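Local coordinates for pseudoazurin (Methylobacterium extorquens, PDB 1PMY), which binds a single copper ion and, as in other blue copper proteins of its family, probably carries electrons in the periplasm, at residues V42-G47 / A53-T58. Sequence-based numbering, arbitrary orientation.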
loop_
_atom_site.group_PDB
_atom_site.type_symbol
_atom_site.label_atom_id
_atom_site.label_comp_id
_atom_site.label_asym_id
_atom_site.label_seq_id
_atom_site.Cartn_x
_atom_site.Cartn_y
_atom_site.Cartn_z
ATOM N N VAL A 42 -6.290 6.143 0.687
ATOM C CA VAL A 42 -5.622 4.888 1.037
ATOM C C VAL A 42 -6.654 4.000 1.793
ATOM O O VAL A 42 -7.396 4.442 2.709
ATOM C CB VAL A 42 -4.413 5.207 2.004
ATOM C CG1 VAL A 42 -3.645 3.866 2.173
ATOM C CG2 VAL A 42 -3.410 6.143 1.265
ATOM N N GLU A 43 -6.689 2.767 1.329
ATOM C CA GLU A 43 -7.647 1.817 1.990
ATOM C C GLU A 43 -7.037 0.448 1.955
ATOM O O GLU A 43 -6.386 0.015 0.946
ATOM C CB GLU A 43 -9.034 1.818 1.336
ATOM C CG GLU A 43 -10.048 0.842 1.929
ATOM C CD GLU A 43 -11.463 0.934 1.436
ATOM O OE1 GLU A 43 -11.687 1.837 0.641
ATOM O OE2 GLU A 43 -12.343 0.183 1.863
ATOM N N THR A 44 -7.258 -0.244 3.052
ATOM C CA THR A 44 -6.748 -1.660 3.120
ATOM C C THR A 44 -7.379 -2.474 1.934
ATOM O O THR A 44 -8.577 -2.236 1.614
ATOM C CB THR A 44 -7.367 -2.271 4.451
ATOM O OG1 THR A 44 -6.801 -1.497 5.547
ATOM C CG2 THR A 44 -7.157 -3.791 4.635
ATOM N N ILE A 45 -6.607 -3.385 1.395
ATOM C CA ILE A 45 -7.211 -4.365 0.457
ATOM C C ILE A 45 -7.447 -5.638 1.359
ATOM O O ILE A 45 -6.513 -6.201 1.966
ATOM C CB ILE A 45 -6.234 -4.753 -0.665
ATOM C CG1 ILE A 45 -6.285 -3.549 -1.654
ATOM C CG2 ILE A 45 -6.870 -6.028 -1.464
ATOM C CD1 ILE A 45 -4.967 -3.478 -2.474
ATOM N N LYS A 46 -8.715 -5.972 1.587
ATOM C CA LYS A 46 -9.017 -7.144 2.467
ATOM C C LYS A 46 -8.285 -8.364 1.990
ATOM O O LYS A 46 -8.187 -8.670 0.773
ATOM C CB LYS A 46 -10.561 -7.318 2.364
ATOM C CG LYS A 46 -10.925 -8.337 3.404
ATOM C CD LYS A 46 -12.320 -8.480 3.909
ATOM C CE LYS A 46 -12.732 -9.886 4.309
ATOM N NZ LYS A 46 -12.804 -10.754 3.067
ATOM N N GLY A 47 -7.691 -9.142 2.879
ATOM C CA GLY A 47 -6.948 -10.359 2.608
ATOM C C GLY A 47 -5.460 -9.996 2.425
ATOM O O GLY A 47 -4.648 -10.946 2.305
ATOM N N ALA A 53 -4.339 -6.359 12.510
ATOM C CA ALA A 53 -4.148 -4.978 12.020
ATOM C C ALA A 53 -5.523 -4.303 11.852
ATOM O O ALA A 53 -6.546 -4.933 11.441
ATOM C CB ALA A 53 -3.324 -4.996 10.768
ATOM N N ASP A 54 -5.594 -3.027 12.182
ATOM C CA ASP A 54 -6.849 -2.234 12.037
ATOM C C ASP A 54 -7.051 -1.930 10.514
ATOM O O ASP A 54 -6.099 -1.721 9.790
ATOM C CB ASP A 54 -6.674 -0.872 12.689
ATOM C CG ASP A 54 -6.256 -0.796 14.154
ATOM O OD1 ASP A 54 -6.865 -1.447 14.971
ATOM O OD2 ASP A 54 -5.337 0.062 14.390
ATOM N N TYR A 55 -8.325 -1.841 10.156
ATOM C CA TYR A 55 -8.677 -1.565 8.725
ATOM C C TYR A 55 -8.484 -0.040 8.570
ATOM O O TYR A 55 -8.880 0.711 9.478
ATOM C CB TYR A 55 -10.196 -1.927 8.575
ATOM C CG TYR A 55 -10.631 -1.922 7.115
ATOM C CD1 TYR A 55 -10.423 -3.039 6.312
ATOM C CD2 TYR A 55 -11.148 -0.755 6.535
ATOM C CE1 TYR A 55 -10.826 -3.013 4.970
ATOM C CE2 TYR A 55 -11.551 -0.725 5.190
ATOM C CZ TYR A 55 -11.329 -1.846 4.404
ATOM O OH TYR A 55 -11.680 -1.894 3.073
ATOM N N VAL A 56 -7.854 0.307 7.459
ATOM C CA VAL A 56 -7.581 1.724 7.149
ATOM C C VAL A 56 -8.471 2.160 5.980
ATOM O O VAL A 56 -8.585 1.392 4.997
ATOM C CB VAL A 56 -6.075 1.834 6.730
ATOM C CG1 VAL A 56 -5.697 3.230 6.229
ATOM C CG2 VAL A 56 -5.183 1.327 7.839
ATOM N N LYS A 57 -9.066 3.326 6.145
ATOM C CA LYS A 57 -9.884 3.914 5.105
ATOM C C LYS A 57 -9.853 5.446 5.386
ATOM O O LYS A 57 -10.553 5.970 6.197
ATOM C CB LYS A 57 -11.349 3.487 5.039
ATOM C CG LYS A 57 -11.862 3.949 3.687
ATOM C CD LYS A 57 -13.183 4.420 3.454
ATOM C CE LYS A 57 -14.443 3.845 3.947
ATOM N NZ LYS A 57 -15.339 4.974 4.474
ATOM N N THR A 58 -9.029 6.103 4.568
ATOM C CA THR A 58 -8.796 7.527 4.693
ATOM C C THR A 58 -9.754 8.328 3.818
ATOM O O THR A 58 -10.363 7.783 2.938
ATOM C CB THR A 58 -7.263 7.934 4.516
ATOM O OG1 THR A 58 -6.828 7.721 3.128
ATOM C CG2 THR A 58 -6.415 7.018 5.462
#
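E43 reaches across to Y55 of segment 53-58, where OE2 accepts a very short hydrogen bond from OH, 2.5 Å. The carboxylate oxygen sits at the edge of the phenol, in the ring plane, the carboxylate plane turned 80° from it. With CG anti to the backbone N (chi1 178°) and the chain extended beyond it, E43 runs beside K57, whose CG lies 3.7 Å from OE1; the K57 chain then bends away, leaving NZ 6.2 Å from E43 OE1, too far for a salt bridge. T44 takes a face of the same ring: its CB stands over the rim, 3.9 Å from the ring centroid, a CH-pi contact. Losing this carboxylate to an alanine is likely to leave the Y55 hydroxyl without its acceptor and the ring held mainly by T44. In this cupredoxin fold, strand 43-44 is an outermost strand, bonded to strand 72-77 and met here by the antiparallel segment 53-58 through a single bridge, E43 with K57. Side-chain hydroxyls extend the pairing: V56 N gives a nearly straight bond (170°) to T44 OG1, 2.8 Å, beside T44 N to V56 O. Toward the copper end, T58 N bonds V42 O, and T58 OG1, set between its own backbone N and carbonyl carbon, accepts a hydrogen bond from V42 N.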